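PDB 1TXD: Rho guanine nucleotide exchange factor 12 from Homo sapiens, which acts through its DH and PH domains as a guanine nucleotide exchange factor for RhoA, and may couple it to G alpha-12 and alpha-13. Local coordinates for residues P4-L9 / C21-Q26; N183-T188 / K196-A201; P62-K67 / L132-S137. The protein carries 1 engineered substitution. All coordinates share one frame; numbering follows the deposited sequence.

Contact 1: P4-L9 / C21-Q26; sequences PNWQQL and CEIKRQ
Trp6 lays its indole against Ile23 and Gln26, a worked example of how one aromatic residue can pin a short N-terminal turn to a long helix. Within 21-26, Glu22 comes first and acts from the second shell: its carboxylate is gripped side-on by Arg25, NE reaching OE1 at 3.1 Å and NH2 meeting the syn lone pair of OE2 at 3.2 Å. The same OE2 also accepts from Gln26 NE2 at 2.8 Å, on its anti side and well out of the carboxylate plane. Ile23 follows, its CG1 lying 4.1 Å from Trp6 CZ3 while its CG2 brushes the amide end of Gln7. Gln26 has the larger share on this helix. Gln26 CB stands over one face of the Trp6 six-membered ring, 3.5 Å from the centroid, a CH-pi contact, and Gln26 CG lies 3.3 Å from Trp6 CZ2. With CG anti to the backbone N (chi1 176°) the indole reaches out to the helix, and chi2 of 71° sets the turn of its face. Replacing the tryptophan by an alanine would probably leave the Gln26 methylenes without their aromatic cover and open a gap beside Ile23. Trp6 also packs on Leu15 of helix 12-15 and Asn30 of helix 20-57 and makes a weak hydrogen bond to Ser96 O, while Gln26 NE2 reaches Ile98 O; the turn thus lies between the first long DH helix and the loop 96-99.

Contact 2: N183-T188 / K196-A201; sequences NIAKYT and KVKKAA
Val197 and Ala185 meet where two helices come close, and they show the principle that a small residue on one helix lets a branched one on the other move in. Val197 has the larger buried share. Its CG1, placed trans to the main-chain nitrogen by a chi1 of 171°, is the branch that points into the partner: it lies 3.5 Å from Ala185 CB and 3.4 Å from Ala185 N, so the methyl rests on backbone as well as side chain. The same CG1 reaches Ile184 CB at 4.1 Å, the two side chains crossing at about a right angle, whereas CG2 faces the hydroxyl of Thr188. Ala185, with nothing beyond CB, permits a separation of 5.5 Å between its CA and that of Val197. Its methyl also meets Lys198 CG at 3.6 Å; here the lysine contributes its aliphatic stem at the outer margin. No hydrogen bond crosses between the segments, and the hydroxyl of Thr188 is satisfied within its own segment: OG1 donates to Ile184 O at 2.8 Å, approaching from above the carbonyl plane. Ile184 turns the rest of its side chain to Val28 and Leu32 of helix 20-57. Close apolar packing of this sort, between helices 169-186 and 191-230 that run in roughly opposite directions and are joined by a short connection, is that of an alpha-helical hairpin, here within the helical bundle of the DH domain.

Contact 3: P62-K67 / L132-S137; sequences PSELRK and LEMIKS
Met134 reaches across to Lys67 and Glu64, illustrating how a flexible thioether can pack on the aliphatic stems of two charged residues. The interactions that cross the contact are all van der Waals. The trans chi1 of Met134 (-178°) sends the chain toward helix 62-69, and it then bends at both following torsions. The result is a hooked side chain that touches Lys67 with two carbons: CG and the terminal CE of Met134 each lie 4.1 Å from Lys67 CB. CE continues toward the neighbouring turn and ends 4.3 Å from Glu64 CG. SD is farther from Lys67 CB, but lies about as near to Glu64 CG as CE does. The methyl is thereby set against the aliphatic parts of two residues one helical turn apart, and the closest pair of CA atoms, those of Lys67 and Met134, is 6.8 Å apart.

Polar interactions belong to the surroundings. Lys67 is bent at its second torsion and carries its ammonium end away from Met134, to a cation-pi contact with Phe130. Glu64 directs its carboxylate back to the start of its own helix, where OE1 accepts a hydrogen bond from Ser61 N; its ion pair with Arg138 is long and weak. The ammonium end of Lys67 and the hydrogen-bonded OE1 of Glu64 thus have partners other than Met134, which meets the methylenes of both residues.

A hydrogen bond from Asn127 ND2, just before helix 128-141, to Lys67 O adds a further tie between the two regions. Met134 also touches Ile68, the next residue on helix 62-69. Partly exposed packing between two steeply inclined segments, as here, is ordinary helix-to-helix packing of an all-helical domain, in this case joining helices 62-69 and 128-141 of the DH bundle.

In the fold
The three contacts illustrate how an elongated helical domain is held together at separate points. Contacts 1 and 2, with centres 17 Å apart, are continuous: Arg25 CG lies 3.2 Å from Tyr187 O, and Lys24 CB packs on the Tyr187 ring at CD1, joining the start of helix 20-57 to the end of helix 169-186. Contact 3 is remote, its centre about 43 Å from that of contact 1 and about 40 Å from that of contact 2, across the chain's centre from the latter. No GTPase is present; in DH domains generally, the first long helix and the helix corresponding to 169-186 contribute to the GTPase-binding surface.

Contact 1: P4-L9 / C21-Q26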
loop_
_atom_site.group_PDB
_atom_site.type_symbol
_atom_site.label_atom_id
_atom_site.label_comp_id
_atom_site.label_asym_id
_atom_site.label_seq_id
_atom_site.Cartn_x
_atom_site.Cartn_y
_atom_site.Cartn_z
ATOM N N PRO A 4 16.777 -21.025 -19.727
ATOM C CA PRO A 4 15.489 -21.095 -19.004
ATOM C C PRO A 4 15.215 -22.323 -18.085
ATOM O O PRO A 4 14.848 -22.092 -16.933
ATOM C CB PRO A 4 14.459 -21.053 -20.148
ATOM C CG PRO A 4 15.226 -21.544 -21.386
ATOM C CD PRO A 4 16.693 -21.774 -20.994
ATOM N N ASN A 5 15.338 -23.561 -18.578
ATOM C CA ASN A 5 15.091 -24.771 -17.766
ATOM C C ASN A 5 16.349 -25.149 -17.007
ATOM O O ASN A 5 17.459 -24.846 -17.462
ATOM C CB ASN A 5 14.669 -25.950 -18.659
ATOM C CG ASN A 5 13.998 -27.097 -17.892
ATOM O OD1 ASN A 5 14.626 -27.787 -17.094
ATOM N ND2 ASN A 5 12.721 -27.330 -18.182
ATOM N N TRP A 6 16.180 -25.809 -15.859
ATOM C CA TRP A 6 17.316 -26.223 -15.037
ATOM C C TRP A 6 18.087 -27.439 -15.573
ATOM O O TRP A 6 19.323 -27.420 -15.626
ATOM C CB TRP A 6 16.883 -26.543 -13.612
ATOM C CG TRP A 6 18.056 -27.055 -12.864
ATOM C CD1 TRP A 6 19.149 -26.334 -12.447
ATOM C CD2 TRP A 6 18.327 -28.408 -12.534
ATOM N NE1 TRP A 6 20.053 -27.158 -11.825
ATOM C CE2 TRP A 6 19.577 -28.443 -11.879
ATOM C CE3 TRP A 6 17.623 -29.601 -12.695
ATOM C CZ2 TRP A 6 20.130 -29.622 -11.393
ATOM C CZ3 TRP A 6 18.168 -30.763 -12.220
ATOM C CH2 TRP A 6 19.412 -30.770 -11.572
ATOM N N GLN A 7 17.352 -28.502 -15.913
ATOM C CA GLN A 7 17.938 -29.782 -16.366
ATOM C C GLN A 7 18.646 -29.639 -17.724
ATOM O O GLN A 7 19.503 -30.466 -18.091
ATOM C CB GLN A 7 16.858 -30.878 -16.438
ATOM C CG GLN A 7 16.099 -31.096 -15.119
ATOM C CD GLN A 7 14.769 -31.803 -15.276
ATOM O OE1 GLN A 7 13.918 -31.370 -16.063
ATOM N NE2 GLN A 7 14.568 -32.876 -14.506
ATOM N N GLN A 8 18.257 -28.586 -18.453
ATOM C CA GLN A 8 18.936 -28.137 -19.670
ATOM C C GLN A 8 20.389 -27.732 -19.413
ATOM O O GLN A 8 21.271 -28.072 -20.203
ATOM C CB GLN A 8 18.175 -26.954 -20.288
ATOM C CG GLN A 8 18.814 -26.350 -21.549
ATOM C CD GLN A 8 18.940 -27.342 -22.706
ATOM O OE1 GLN A 8 20.041 -27.582 -23.199
ATOM N NE2 GLN A 8 17.817 -27.920 -23.134
ATOM N N LEU A 9 20.634 -26.991 -18.337
ATOM C CA LEU A 9 22.003 -26.699 -17.927
ATOM C C LEU A 9 22.778 -28.004 -17.772
ATOM O O LEU A 9 23.617 -28.331 -18.617
ATOM C CB LEU A 9 22.053 -25.900 -16.606
ATOM C CG LEU A 9 21.868 -24.370 -16.652
ATOM C CD1 LEU A 9 21.661 -23.771 -15.242
ATOM C CD2 LEU A 9 23.052 -23.700 -17.356
ATOM N N CYS A 21 14.662 -36.286 -4.828
ATOM C CA CYS A 21 14.436 -35.122 -3.982
ATOM C C CYS A 21 15.454 -34.024 -4.249
ATOM O O CYS A 21 15.154 -32.842 -4.122
ATOM C CB CYS A 21 14.446 -35.511 -2.499
ATOM S SG CYS A 21 16.083 -35.893 -1.779
ATOM N N GLU A 22 16.660 -34.403 -4.628
ATOM C CA GLU A 22 17.699 -33.426 -4.943
ATOM C C GLU A 22 17.437 -32.745 -6.287
ATOM O O GLU A 22 17.778 -31.580 -6.491
ATOM C CB GLU A 22 19.085 -34.101 -4.893
ATOM C CG GLU A 22 20.246 -33.195 -5.261
ATOM C CD GLU A 22 20.328 -31.928 -4.401
ATOM O OE1 GLU A 22 19.805 -31.916 -3.258
ATOM O OE2 GLU A 22 20.914 -30.947 -4.881
ATOM N N ILE A 23 16.790 -33.442 -7.205
ATOM C CA ILE A 23 16.368 -32.811 -8.450
ATOM C C ILE A 23 15.274 -31.757 -8.185
ATOM O O ILE A 23 15.300 -30.694 -8.791
ATOM C CB ILE A 23 15.948 -33.864 -9.487
ATOM C CG1 ILE A 23 17.180 -34.271 -10.302
ATOM C CG2 ILE A 23 14.916 -33.356 -10.427
ATOM C CD1 ILE A 23 17.032 -35.529 -10.997
ATOM N N LYS A 24 14.350 -32.051 -7.265
ATOM C CA LYS A 24 13.267 -31.128 -6.926
ATOM C C LYS A 24 13.833 -29.885 -6.260
ATOM O O LYS A 24 13.413 -28.777 -6.588
ATOM C CB LYS A 24 12.240 -31.780 -6.001
ATOM C CG LYS A 24 11.160 -32.546 -6.732
ATOM C CD LYS A 24 10.871 -33.893 -6.086
ATOM C CE LYS A 24 10.215 -34.873 -7.059
ATOM N NZ LYS A 24 10.556 -36.267 -6.709
ATOM N N ARG A 25 14.779 -30.072 -5.338
ATOM C CA ARG A 25 15.496 -28.967 -4.700
ATOM C C ARG A 25 16.075 -28.047 -5.766
ATOM O O ARG A 25 15.974 -26.815 -5.636
ATOM C CB ARG A 25 16.616 -29.447 -3.731
ATOM C CG ARG A 25 17.113 -28.360 -2.706
ATOM C CD ARG A 25 18.245 -28.806 -1.776
ATOM N NE ARG A 25 19.482 -28.872 -2.534
ATOM C CZ ARG A 25 20.466 -27.987 -2.523
ATOM N NH1 ARG A 25 20.448 -26.913 -1.731
ATOM N NH2 ARG A 25 21.511 -28.211 -3.315
ATOM N N GLN A 26 16.645 -28.616 -6.829
ATOM C CA GLN A 26 17.337 -27.782 -7.796
ATOM C C GLN A 26 16.319 -26.991 -8.564
ATOM O O GLN A 26 16.555 -25.838 -8.897
ATOM C CB GLN A 26 18.159 -28.580 -8.787
ATOM C CG GLN A 26 19.336 -29.334 -8.156
ATOM C CD GLN A 26 20.404 -28.402 -7.669
ATOM O OE1 GLN A 26 20.778 -27.484 -8.383
ATOM N NE2 GLN A 26 20.860 -28.603 -6.441
#

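Contact 2: N183-T188 / K196-A201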
loop_
_atom_site.group_PDB
_atom_site.type_symbol
_atom_site.label_atom_id
_atom_site.label_comp_id
_atom_site.label_asym_id
_atom_site.label_seq_id
_atom_site.Cartn_x
_atom_site.Cartn_y
_atom_site.Cartn_z
ATOM N N ASN A 183 9.532 -23.586 -0.312
ATOM C CA ASN A 183 9.619 -24.734 -1.212
ATOM C C ASN A 183 11.039 -25.246 -1.288
ATOM O O ASN A 183 11.268 -26.452 -1.378
ATOM C CB ASN A 183 9.111 -24.390 -2.605
ATOM C CG ASN A 183 7.667 -24.755 -2.792
ATOM O OD1 ASN A 183 7.094 -25.527 -2.007
ATOM N ND2 ASN A 183 7.062 -24.223 -3.838
ATOM N N ILE A 184 11.994 -24.334 -1.235
ATOM C CA ILE A 184 13.380 -24.744 -1.148
ATOM C C ILE A 184 13.534 -25.537 0.157
ATOM O O ILE A 184 14.074 -26.625 0.139
ATOM C CB ILE A 184 14.336 -23.541 -1.240
ATOM C CG1 ILE A 184 14.186 -22.846 -2.605
ATOM C CG2 ILE A 184 15.760 -24.011 -1.072
ATOM C CD1 ILE A 184 14.813 -21.475 -2.693
ATOM N N ALA A 185 12.985 -25.036 1.259
ATOM C CA ALA A 185 13.107 -25.713 2.549
ATOM C C ALA A 185 12.515 -27.122 2.503
ATOM O O ALA A 185 13.073 -28.071 3.049
ATOM C CB ALA A 185 12.408 -24.926 3.631
ATOM N N LYS A 186 11.380 -27.228 1.838
ATOM C CA LYS A 186 10.663 -28.475 1.690
ATOM C C LYS A 186 11.545 -29.596 1.132
ATOM O O LYS A 186 11.434 -30.740 1.568
ATOM C CB LYS A 186 9.457 -28.248 0.772
ATOM C CG LYS A 186 8.470 -29.375 0.727
ATOM C CD LYS A 186 7.386 -29.129 -0.316
ATOM C CE LYS A 186 6.576 -30.429 -0.550
ATOM N NZ LYS A 186 5.222 -30.137 -1.049
ATOM N N TYR A 187 12.379 -29.283 0.141
ATOM C CA TYR A 187 13.241 -30.285 -0.487
ATOM C C TYR A 187 14.691 -30.158 -0.019
ATOM O O TYR A 187 15.636 -30.401 -0.759
ATOM C CB TYR A 187 13.150 -30.171 -2.011
ATOM C CG TYR A 187 11.747 -30.357 -2.537
ATOM C CD1 TYR A 187 11.106 -31.589 -2.447
ATOM C CD2 TYR A 187 11.049 -29.292 -3.098
ATOM C CE1 TYR A 187 9.807 -31.761 -2.928
ATOM C CE2 TYR A 187 9.776 -29.452 -3.575
ATOM C CZ TYR A 187 9.155 -30.690 -3.489
ATOM O OH TYR A 187 7.880 -30.825 -3.964
ATOM N N THR A 188 14.861 -29.745 1.221
ATOM C CA THR A 188 16.178 -29.654 1.807
ATOM C C THR A 188 16.196 -30.701 2.910
ATOM O O THR A 188 15.400 -30.649 3.850
ATOM C CB THR A 188 16.449 -28.242 2.352
ATOM O OG1 THR A 188 16.592 -27.302 1.265
ATOM C CG2 THR A 188 17.777 -28.206 3.075
ATOM N N LYS A 196 18.290 -22.869 8.077
ATOM C CA LYS A 196 18.684 -21.587 7.556
ATOM C C LYS A 196 17.685 -21.111 6.509
ATOM O O LYS A 196 17.310 -19.915 6.476
ATOM C CB LYS A 196 20.058 -21.685 6.909
ATOM C CG LYS A 196 21.188 -21.771 7.905
ATOM C CD LYS A 196 22.438 -22.338 7.250
ATOM C CE LYS A 196 23.483 -22.722 8.302
ATOM N NZ LYS A 196 24.847 -22.318 7.874
ATOM N N VAL A 197 17.277 -22.038 5.644
ATOM C CA VAL A 197 16.331 -21.731 4.585
ATOM C C VAL A 197 15.050 -21.252 5.230
ATOM O O VAL A 197 14.561 -20.166 4.875
ATOM C CB VAL A 197 16.066 -22.924 3.639
ATOM C CG1 VAL A 197 14.920 -22.623 2.682
ATOM C CG2 VAL A 197 17.317 -23.250 2.810
ATOM N N LYS A 198 14.534 -22.015 6.199
ATOM C CA LYS A 198 13.285 -21.640 6.881
ATOM C C LYS A 198 13.400 -20.341 7.676
ATOM O O LYS A 198 12.404 -19.630 7.825
ATOM C CB LYS A 198 12.790 -22.746 7.805
ATOM C CG LYS A 198 12.209 -23.923 7.057
ATOM C CD LYS A 198 11.796 -25.061 7.997
ATOM C CE LYS A 198 10.392 -24.856 8.587
ATOM N NZ LYS A 198 9.941 -26.108 9.303
ATOM N N LYS A 199 14.597 -20.033 8.188
ATOM C CA LYS A 199 14.806 -18.785 8.917
ATOM C C LYS A 199 14.663 -17.585 7.940
ATOM O O LYS A 199 13.938 -16.639 8.226
ATOM C CB LYS A 199 16.168 -18.788 9.635
ATOM C CG LYS A 199 16.609 -17.442 10.299
ATOM C CD LYS A 199 17.576 -17.689 11.468
ATOM C CE LYS A 199 18.712 -16.642 11.591
ATOM N NZ LYS A 199 18.224 -15.242 11.526
ATOM N N ALA A 200 15.353 -17.665 6.799
ATOM C CA ALA A 200 15.248 -16.705 5.714
ATOM C C ALA A 200 13.815 -16.565 5.217
ATOM O O ALA A 200 13.356 -15.469 4.968
ATOM C CB ALA A 200 16.183 -17.103 4.556
ATOM N N ALA A 201 13.092 -17.677 5.125
ATOM C CA ALA A 201 11.687 -17.638 4.739
ATOM C C ALA A 201 10.875 -16.803 5.725
ATOM O O ALA A 201 10.061 -16.001 5.290
ATOM C CB ALA A 201 11.101 -19.066 4.632
#

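Contact 3: P62-K67 / L132-S137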
loop_
_atom_site.group_PDB
_atom_site.type_symbol
_atom_site.label_atom_id
_atom_site.label_comp_id
_atom_site.label_asym_id
_atom_site.label_seq_id
_atom_site.Cartn_x
_atom_site.Cartn_y
_atom_site.Cartn_z
ATOM N N PRO A 62 9.756 18.049 -11.065
ATOM C CA PRO A 62 10.478 17.248 -10.082
ATOM C C PRO A 62 9.502 16.573 -9.116
ATOM O O PRO A 62 9.647 15.400 -8.876
ATOM C CB PRO A 62 11.406 18.269 -9.385
ATOM C CG PRO A 62 11.723 19.251 -10.474
ATOM C CD PRO A 62 10.335 19.402 -11.161
ATOM N N SER A 63 8.438 17.249 -8.701
ATOM C CA SER A 63 7.535 16.667 -7.702
ATOM C C SER A 63 6.574 15.589 -8.258
ATOM O O SER A 63 6.214 14.626 -7.583
ATOM C CB SER A 63 6.759 17.793 -7.086
ATOM O OG SER A 63 5.838 17.222 -6.207
ATOM N N GLU A 64 6.133 15.780 -9.494
ATOM C CA GLU A 64 5.300 14.807 -10.205
ATOM C C GLU A 64 6.067 13.552 -10.473
ATOM O O GLU A 64 5.527 12.513 -10.278
ATOM C CB GLU A 64 4.765 15.389 -11.530
ATOM C CG GLU A 64 3.769 16.499 -11.348
ATOM C CD GLU A 64 3.592 17.399 -12.522
ATOM O OE1 GLU A 64 4.460 17.487 -13.481
ATOM O OE2 GLU A 64 2.746 18.275 -12.387
ATOM N N LEU A 65 7.287 13.650 -11.072
ATOM C CA LEU A 65 8.205 12.533 -11.115
ATOM C C LEU A 65 8.305 11.709 -9.812
ATOM O O LEU A 65 8.230 10.449 -9.831
ATOM C CB LEU A 65 9.598 13.015 -11.412
ATOM C CG LEU A 65 9.802 13.372 -12.860
ATOM C CD1 LEU A 65 11.147 13.991 -13.035
ATOM C CD2 LEU A 65 9.724 12.109 -13.748
ATOM N N ARG A 66 8.554 12.417 -8.723
ATOM C CA ARG A 66 8.669 11.809 -7.411
ATOM C C ARG A 66 7.407 11.175 -6.959
ATOM O O ARG A 66 7.432 10.060 -6.427
ATOM C CB ARG A 66 9.111 12.838 -6.377
ATOM C CG ARG A 66 9.166 12.333 -4.990
ATOM C CD ARG A 66 9.965 13.200 -4.010
ATOM N NE ARG A 66 9.871 14.648 -4.206
ATOM C CZ ARG A 66 8.856 15.399 -3.858
ATOM N NH1 ARG A 66 7.812 14.869 -3.256
ATOM N NH2 ARG A 66 8.888 16.695 -4.081
ATOM N N LYS A 67 6.290 11.836 -7.218
ATOM C CA LYS A 67 5.020 11.274 -6.786
ATOM C C LYS A 67 4.674 10.044 -7.685
ATOM O O LYS A 67 4.034 9.145 -7.210
ATOM C CB LYS A 67 3.913 12.305 -6.874
ATOM C CG LYS A 67 3.758 13.167 -5.628
ATOM C CD LYS A 67 2.997 12.363 -4.508
ATOM C CE LYS A 67 2.924 13.154 -3.273
ATOM N NZ LYS A 67 2.501 12.388 -2.002
ATOM N N LEU A 132 -0.581 6.235 -8.509
ATOM C CA LEU A 132 -1.587 5.845 -9.494
ATOM C C LEU A 132 -2.554 7.006 -9.656
ATOM O O LEU A 132 -3.184 7.152 -10.674
ATOM C CB LEU A 132 -2.362 4.591 -9.034
ATOM C CG LEU A 132 -1.628 3.242 -9.067
ATOM C CD1 LEU A 132 -2.562 2.129 -9.017
ATOM C CD2 LEU A 132 -0.699 3.035 -10.270
ATOM N N GLU A 133 -2.720 7.800 -8.611
ATOM C CA GLU A 133 -3.670 8.887 -8.657
ATOM C C GLU A 133 -3.039 10.057 -9.340
ATOM O O GLU A 133 -3.728 10.789 -10.021
ATOM C CB GLU A 133 -4.224 9.221 -7.252
ATOM C CG GLU A 133 -4.745 10.656 -7.147
ATOM C CD GLU A 133 -6.086 10.842 -7.790
ATOM O OE1 GLU A 133 -6.922 9.870 -7.693
ATOM O OE2 GLU A 133 -6.312 11.974 -8.339
ATOM N N MET A 134 -1.733 10.205 -9.214
ATOM C CA MET A 134 -1.027 11.267 -9.895
ATOM C C MET A 134 -0.977 11.002 -11.404
ATOM O O MET A 134 -1.080 11.893 -12.173
ATOM C CB MET A 134 0.390 11.396 -9.356
ATOM C CG MET A 134 1.177 12.457 -9.919
ATOM S SD MET A 134 0.360 14.062 -9.943
ATOM C CE MET A 134 1.043 14.862 -8.393
ATOM N N ILE A 135 -0.737 9.766 -11.810
ATOM C CA ILE A 135 -0.848 9.361 -13.199
ATOM C C ILE A 135 -2.212 9.742 -13.773
ATOM O O ILE A 135 -2.219 10.396 -14.779
ATOM C CB ILE A 135 -0.552 7.843 -13.372
ATOM C CG1 ILE A 135 0.895 7.504 -13.004
ATOM C CG2 ILE A 135 -0.936 7.323 -14.757
ATOM C CD1 ILE A 135 1.000 6.001 -12.636
ATOM N N LYS A 136 -3.349 9.372 -13.134
ATOM C CA LYS A 136 -4.654 9.782 -13.599
ATOM C C LYS A 136 -4.835 11.280 -13.674
ATOM O O LYS A 136 -5.456 11.766 -14.613
ATOM C CB LYS A 136 -5.802 9.270 -12.694
ATOM C CG LYS A 136 -6.024 7.768 -12.701
ATOM C CD LYS A 136 -7.540 7.441 -12.582
ATOM C CE LYS A 136 -8.053 7.694 -11.164
ATOM N NZ LYS A 136 -9.587 7.644 -11.031
ATOM N N SER A 137 -4.327 12.013 -12.673
ATOM C CA SER A 137 -4.554 13.440 -12.638
ATOM C C SER A 137 -3.716 14.081 -13.719
ATOM O O SER A 137 -4.208 14.986 -14.353
ATOM C CB SER A 137 -4.348 14.091 -11.247
ATOM O OG SER A 137 -2.996 14.156 -10.875
#